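Local coordinates for protein Non-canonical purine NTP pyrophosphatase (Coxiella burnetii, PDB 3TQU) that probably hydrolyses non-canonical purine nucleoside triphosphates such as XTP, dITP and ITP to monophosphate and diphosphate, using magnesium, to cleanse the nucleotide pool, at residues 40-45 against 53-58; 69-74 against 121-126. All coordinates share one frame; numbering follows the deposited sequence.

Overall arrangement
From the N terminus, the chain passes strand 29-33 and enters the loop that holds 40-45; interaction 1 closes a short loop, because 53-58 follows on helix 49-64 only eight residues later. Interaction 2 opens afterwards, on the next strand, 68-77, and spans a much longer excursion before strand 118-128 returns antiparallel. The two contacts therefore stand in series, neither enclosing nor crossing the other, with centres about 12 Å apart. Space joins them: Lys-56 NZ lies 2.7 Å from Asp-71 O, a probable hydrogen bond, and Glu-44 and Asp-72 share one calcium ion, tying loop, helix and central sheet together at the metal site.

Interaction 1: 40-45 against 53-58; sequences PDIEET and AIIKAR. With CA (calcium ion), chain E.
Interaction 1 is a loop-on-helix contact at the protein surface, in which Ile-42, Glu-44 and Thr-45 lie against Ile-55 and Lys-56 on helix 49-64, with a salt bridge at one end and an apolar patch at the other. The summed buried area, 278 Å², marks it as modest in size. The polar end is defined by Lys-56 NZ, which donates to Glu-44 OE2 at 2.8 Å, approaching from above the carboxylate, 43° out of its plane. Lys-56 CD runs alongside Glu-44 CG at 3.8 Å; from there a bend at chi3 (-63°) brings CE and NZ round to OE2. The same ammonium group donates to Asp-71 O on strand 68-77, so it spans loop and sheet. Glu-44 reaches onward to the calcium ion through both carboxylate oxygens, OE1 at 2.7 Å and OE2 at 2.8 Å from the metal. OE2 thus serves metal and lysine at once, and the two positive partners would be expected to favour the ionised carboxylate.

The apolar end rests on Ile-55, which points at the loop. Its CG2 meets Ile-42 CD1 at 4.0 Å, the two side chains crossing at about a right angle, while its CD1 reaches Thr-45 OG1 at 3.6 Å. With CG1 of Ile-42 anti to the backbone N (chi1 -176°), the two branches part: CD1 goes to Ile-55 CG2, and CG2 sits over the helix backbone, 4.0 Å from Lys-56 CA. On another side of the helix, Arg-58 forms a salt bridge with Glu-51 of the second subunit. Five waters and Asp-72 complete the calcium shell. Glu-44 is the calcium ligand observed, while neighbouring Glu-43 is the one predicted for magnesium; the acidic loop packed on a helix forms part of the metal site of this HAM1-family pyrophosphatase.

Interaction 2: 69-74 against 121-126; sequences LADDSG and FHCVIA. With CA (calcium ion), chain E.
Leu-69 lays its CG and CD2 against Ile-125 CG2, each 3.7 Å away, at the end of an antiparallel strand pair; the axes of segments 69-74 and 121-126 run at 161° to each other. Six backbone hydrogen bonds fix the register, two each for the pairs Ala-70/Ala-126, Asp-72/Val-124 and Gly-74/His-122. In the non-hydrogen-bonded pair between the first two, Asp-71 CB packs on Ile-125 CG1 at 3.9 Å, and its carboxylate forms a salt bridge with Lys-16.

Asp-72, the predicted proton acceptor, swings its CG anti to the backbone N (chi1 -171°), leading away from Val-124 to the calcium ion, which OD1 binds at 2.6 Å. OD2 accepts a hydrogen bond of 2.7 Å from water 5, which is itself a calcium ligand, and a second from Asn-52 ND2. Water 2 donates to Ser-73 O, linking the strand backbone to the metal shell.

The pair lies in the middle of the mixed sheet, between strands 5-9 and 137-147. Helix 49-64 covers the face carrying Ala-70, Asp-72 and Val-124, whereas helix 185-199 packs on Cys-123 and Ile-125 of the opposite face, and its His-185 stacks with the Phe-121 ring.

Interaction 1: 40-45 against 53-58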
loop_
_atom_site.group_PDB
_atom_site.type_symbol
_atom_site.label_atom_id
_atom_site.label_comp_id
_atom_site.label_asym_id
_atom_site.label_seq_id
_atom_site.Cartn_x
_atom_site.Cartn_y
_atom_site.Cartn_z
ATOM N N PRO A 40 1.503 7.797 -22.855
ATOM C CA PRO A 40 2.809 8.360 -22.500
ATOM C C PRO A 40 3.164 8.074 -21.042
ATOM O O PRO A 40 2.270 7.821 -20.231
ATOM C CB PRO A 40 2.601 9.860 -22.705
ATOM C CG PRO A 40 1.150 10.068 -22.448
ATOM C CD PRO A 40 0.455 8.827 -22.939
ATOM N N ASP A 41 4.452 8.099 -20.720
ATOM C CA ASP A 41 4.888 7.984 -19.333
ATOM C C ASP A 41 4.359 9.171 -18.536
ATOM O O ASP A 41 4.232 10.277 -19.063
ATOM C CB ASP A 41 6.415 7.957 -19.241
ATOM C CG ASP A 41 7.010 6.631 -19.676
ATOM O OD1 ASP A 41 6.267 5.782 -20.207
ATOM O OD2 ASP A 41 8.230 6.442 -19.493
ATOM N N ILE A 42 4.050 8.934 -17.266
ATOM C CA ILE A 42 3.651 10.001 -16.361
ATOM C C ILE A 42 4.737 10.167 -15.306
ATOM O O ILE A 42 5.386 9.197 -14.922
ATOM C CB ILE A 42 2.296 9.694 -15.687
ATOM C CG1 ILE A 42 1.845 10.874 -14.827
ATOM C CG2 ILE A 42 2.389 8.420 -14.858
ATOM C CD1 ILE A 42 0.439 10.734 -14.280
ATOM N N GLU A 43 4.943 11.396 -14.846
ATOM C CA GLU A 43 6.012 11.688 -13.895
ATOM C C GLU A 43 5.764 11.090 -12.510
ATOM O O GLU A 43 4.674 11.214 -11.954
ATOM C CB GLU A 43 6.224 13.200 -13.779
ATOM C CG GLU A 43 7.335 13.593 -12.819
ATOM C CD GLU A 43 7.488 15.096 -12.677
ATOM O OE1 GLU A 43 6.766 15.838 -13.376
ATOM O OE2 GLU A 43 8.328 15.535 -11.862
ATOM N N GLU A 44 6.783 10.438 -11.960
ATOM C CA GLU A 44 6.715 9.922 -10.599
ATOM C C GLU A 44 7.028 11.029 -9.598
ATOM O O GLU A 44 8.169 11.476 -9.487
ATOM C CB GLU A 44 7.690 8.763 -10.421
ATOM C CG GLU A 44 7.297 7.513 -11.179
ATOM C CD GLU A 44 8.381 6.464 -11.146
ATOM O OE1 GLU A 44 9.545 6.815 -11.426
ATOM O OE2 GLU A 44 8.075 5.295 -10.833
ATOM N N THR A 45 6.008 11.464 -8.867
ATOM C CA THR A 45 6.145 12.607 -7.975
ATOM C C THR A 45 5.946 12.238 -6.508
ATOM O O THR A 45 5.986 13.106 -5.635
ATOM C CB THR A 45 5.147 13.718 -8.352
ATOM O OG1 THR A 45 3.815 13.196 -8.298
ATOM C CG2 THR A 45 5.421 14.219 -9.758
ATOM N N ALA A 53 3.718 3.813 -7.655
ATOM C CA ALA A 53 3.067 2.655 -8.252
ATOM C C ALA A 53 1.615 2.977 -8.578
ATOM O O ALA A 53 1.121 2.650 -9.659
ATOM C CB ALA A 53 3.153 1.449 -7.318
ATOM N N ILE A 54 0.931 3.634 -7.645
ATOM C CA ILE A 54 -0.462 4.014 -7.863
ATOM C C ILE A 54 -0.589 5.075 -8.950
ATOM O O ILE A 54 -1.452 4.977 -9.825
ATOM C CB ILE A 54 -1.126 4.507 -6.562
ATOM C CG1 ILE A 54 -1.354 3.322 -5.622
ATOM C CG2 ILE A 54 -2.441 5.190 -6.866
ATOM C CD1 ILE A 54 -1.715 3.717 -4.213
ATOM N N ILE A 55 0.275 6.084 -8.893
ATOM C CA ILE A 55 0.260 7.160 -9.876
ATOM C C ILE A 55 0.325 6.600 -11.292
ATOM O O ILE A 55 -0.410 7.033 -12.175
ATOM C CB ILE A 55 1.423 8.149 -9.656
ATOM C CG1 ILE A 55 1.146 9.039 -8.439
ATOM C CG2 ILE A 55 1.642 9.005 -10.897
ATOM C CD1 ILE A 55 2.287 9.984 -8.094
ATOM N N LYS A 56 1.199 5.621 -11.495
ATOM C CA LYS A 56 1.437 5.078 -12.826
ATOM C C LYS A 56 0.333 4.115 -13.264
ATOM O O LYS A 56 -0.058 4.099 -14.431
ATOM C CB LYS A 56 2.816 4.416 -12.893
ATOM C CG LYS A 56 3.961 5.388 -12.617
ATOM C CD LYS A 56 5.320 4.761 -12.878
ATOM C CE LYS A 56 5.585 3.585 -11.950
ATOM N NZ LYS A 56 6.972 3.059 -12.126
ATOM N N ALA A 57 -0.177 3.323 -12.328
ATOM C CA ALA A 57 -1.269 2.408 -12.636
ATOM C C ALA A 57 -2.568 3.165 -12.915
ATOM O O ALA A 57 -3.294 2.839 -13.853
ATOM C CB ALA A 57 -1.461 1.400 -11.507
ATOM N N ARG A 58 -2.858 4.177 -12.105
ATOM C CA ARG A 58 -4.069 4.965 -12.299
ATOM C C ARG A 58 -4.052 5.670 -13.647
ATOM O O ARG A 58 -5.080 5.771 -14.318
ATOM C CB ARG A 58 -4.254 5.996 -11.188
ATOM C CG ARG A 58 -5.519 6.825 -11.372
ATOM C CD ARG A 58 -5.450 8.167 -10.664
ATOM N NE ARG A 58 -5.359 8.042 -9.214
ATOM C CZ ARG A 58 -4.303 8.421 -8.505
ATOM N NH1 ARG A 58 -3.252 8.944 -9.115
ATOM N NH2 ARG A 58 -4.296 8.278 -7.191
HETATM CA CA CA E . 10.741 4.631 -10.280
HETATM O O HOH W 1 13.055 5.627 -11.006
HETATM O O HOH W 2 12.414 2.788 -9.520
HETATM O O HOH W 3 9.978 2.679 -11.657
HETATM O O HOH W 4 11.458 4.571 -12.836
HETATM O O HOH W 5 10.749 5.872 -7.948
#

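Interaction 2: 69-74 against 121-126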
loop_
_atom_site.group_PDB
_atom_site.type_symbol
_atom_site.label_atom_id
_atom_site.label_comp_id
_atom_site.label_asym_id
_atom_site.label_seq_id
_atom_site.Cartn_x
_atom_site.Cartn_y
_atom_site.Cartn_z
ATOM N N LEU A 69 -1.666 -2.318 -14.094
ATOM C CA LEU A 69 -0.728 -2.735 -13.066
ATOM C C LEU A 69 0.584 -1.986 -13.234
ATOM O O LEU A 69 1.124 -1.899 -14.342
ATOM C CB LEU A 69 -0.491 -4.243 -13.156
ATOM C CG LEU A 69 0.373 -4.906 -12.083
ATOM C CD1 LEU A 69 0.005 -6.373 -11.953
ATOM C CD2 LEU A 69 1.863 -4.741 -12.386
ATOM N N ALA A 70 1.090 -1.435 -12.137
ATOM C CA ALA A 70 2.368 -0.742 -12.171
ATOM C C ALA A 70 3.182 -1.085 -10.933
ATOM O O ALA A 70 2.640 -1.573 -9.942
ATOM C CB ALA A 70 2.156 0.761 -12.267
ATOM N N ASP A 71 4.485 -0.839 -10.994
ATOM C CA ASP A 71 5.325 -1.034 -9.823
ATOM C C ASP A 71 6.295 0.122 -9.672
ATOM O O ASP A 71 6.588 0.830 -10.636
ATOM C CB ASP A 71 6.109 -2.346 -9.920
ATOM C CG ASP A 71 7.452 -2.175 -10.611
ATOM O OD1 ASP A 71 7.554 -2.491 -11.814
ATOM O OD2 ASP A 71 8.410 -1.721 -9.949
ATOM N N ASP A 72 6.779 0.314 -8.453
ATOM C CA ASP A 72 7.928 1.175 -8.228
ATOM C C ASP A 72 8.889 0.453 -7.293
ATOM O O ASP A 72 8.467 -0.310 -6.417
ATOM C CB ASP A 72 7.521 2.535 -7.661
ATOM C CG ASP A 72 8.674 3.515 -7.639
ATOM O OD1 ASP A 72 9.632 3.289 -8.401
ATOM O OD2 ASP A 72 8.636 4.498 -6.871
ATOM N N SER A 73 10.182 0.681 -7.484
ATOM C CA SER A 73 11.188 -0.053 -6.735
ATOM C C SER A 73 12.373 0.830 -6.387
ATOM O O SER A 73 12.568 1.891 -6.980
ATOM C CB SER A 73 11.673 -1.248 -7.551
ATOM O OG SER A 73 12.276 -0.809 -8.758
ATOM N N GLY A 74 13.179 0.383 -5.434
ATOM C CA GLY A 74 14.354 1.140 -5.065
ATOM C C GLY A 74 15.169 0.490 -3.972
ATOM O O GLY A 74 14.791 -0.543 -3.416
ATOM N N PHE A 121 16.141 -3.826 -0.686
ATOM C CA PHE A 121 15.485 -3.546 -1.956
ATOM C C PHE A 121 13.985 -3.669 -1.739
ATOM O O PHE A 121 13.533 -4.581 -1.042
ATOM C CB PHE A 121 15.900 -4.561 -3.022
ATOM C CG PHE A 121 17.079 -4.139 -3.847
ATOM C CD1 PHE A 121 17.038 -2.972 -4.592
ATOM C CD2 PHE A 121 18.213 -4.931 -3.911
ATOM C CE1 PHE A 121 18.120 -2.588 -5.364
ATOM C CE2 PHE A 121 19.299 -4.553 -4.686
ATOM C CZ PHE A 121 19.250 -3.378 -5.411
ATOM N N HIS A 122 13.219 -2.764 -2.340
ATOM C CA HIS A 122 11.766 -2.798 -2.229
ATOM C C HIS A 122 11.126 -2.834 -3.603
ATOM O O HIS A 122 11.566 -2.137 -4.521
ATOM C CB HIS A 122 11.249 -1.570 -1.477
ATOM C CG HIS A 122 11.706 -1.494 -0.057
ATOM N ND1 HIS A 122 10.911 -1.878 1.002
ATOM C CD2 HIS A 122 12.878 -1.081 0.481
ATOM C CE1 HIS A 122 11.573 -1.701 2.132
ATOM N NE2 HIS A 122 12.769 -1.218 1.844
ATOM N N CYS A 123 10.079 -3.641 -3.740
ATOM C CA CYS A 123 9.247 -3.612 -4.934
ATOM C C CYS A 123 7.785 -3.528 -4.527
ATOM O O CYS A 123 7.275 -4.408 -3.830
ATOM C CB CYS A 123 9.465 -4.854 -5.793
ATOM S SG CYS A 123 8.343 -4.939 -7.214
ATOM N N VAL A 124 7.114 -2.467 -4.959
ATOM C CA VAL A 124 5.703 -2.299 -4.650
ATOM C C VAL A 124 4.910 -2.321 -5.943
ATOM O O VAL A 124 5.140 -1.505 -6.836
ATOM C CB VAL A 124 5.429 -0.979 -3.904
ATOM C CG1 VAL A 124 3.934 -0.853 -3.574
ATOM C CG2 VAL A 124 6.266 -0.899 -2.637
ATOM N N ILE A 125 3.989 -3.271 -6.033
ATOM C CA ILE A 125 3.125 -3.421 -7.191
ATOM C C ILE A 125 1.731 -2.932 -6.832
ATOM O O ILE A 125 1.208 -3.250 -5.761
ATOM C CB ILE A 125 3.052 -4.901 -7.631
ATOM C CG1 ILE A 125 4.429 -5.378 -8.091
ATOM C CG2 ILE A 125 2.015 -5.095 -8.735
ATOM C CD1 ILE A 125 4.490 -6.853 -8.445
ATOM N N ALA A 126 1.140 -2.142 -7.717
ATOM C CA ALA A 126 -0.239 -1.714 -7.541
ATOM C C ALA A 126 -1.068 -2.175 -8.729
ATOM O O ALA A 126 -0.687 -1.964 -9.879
ATOM C CB ALA A 126 -0.321 -0.200 -7.382
HETATM CA CA CA E . 10.741 4.631 -10.280
HETATM O O HOH W 5 10.749 5.872 -7.948
HETATM O O HOH W 2 12.414 2.788 -9.520
HETATM O O HOH W 1 13.055 5.627 -11.006
HETATM O O HOH W 3 9.978 2.679 -11.657
HETATM O O HOH W 4 11.458 4.571 -12.836
#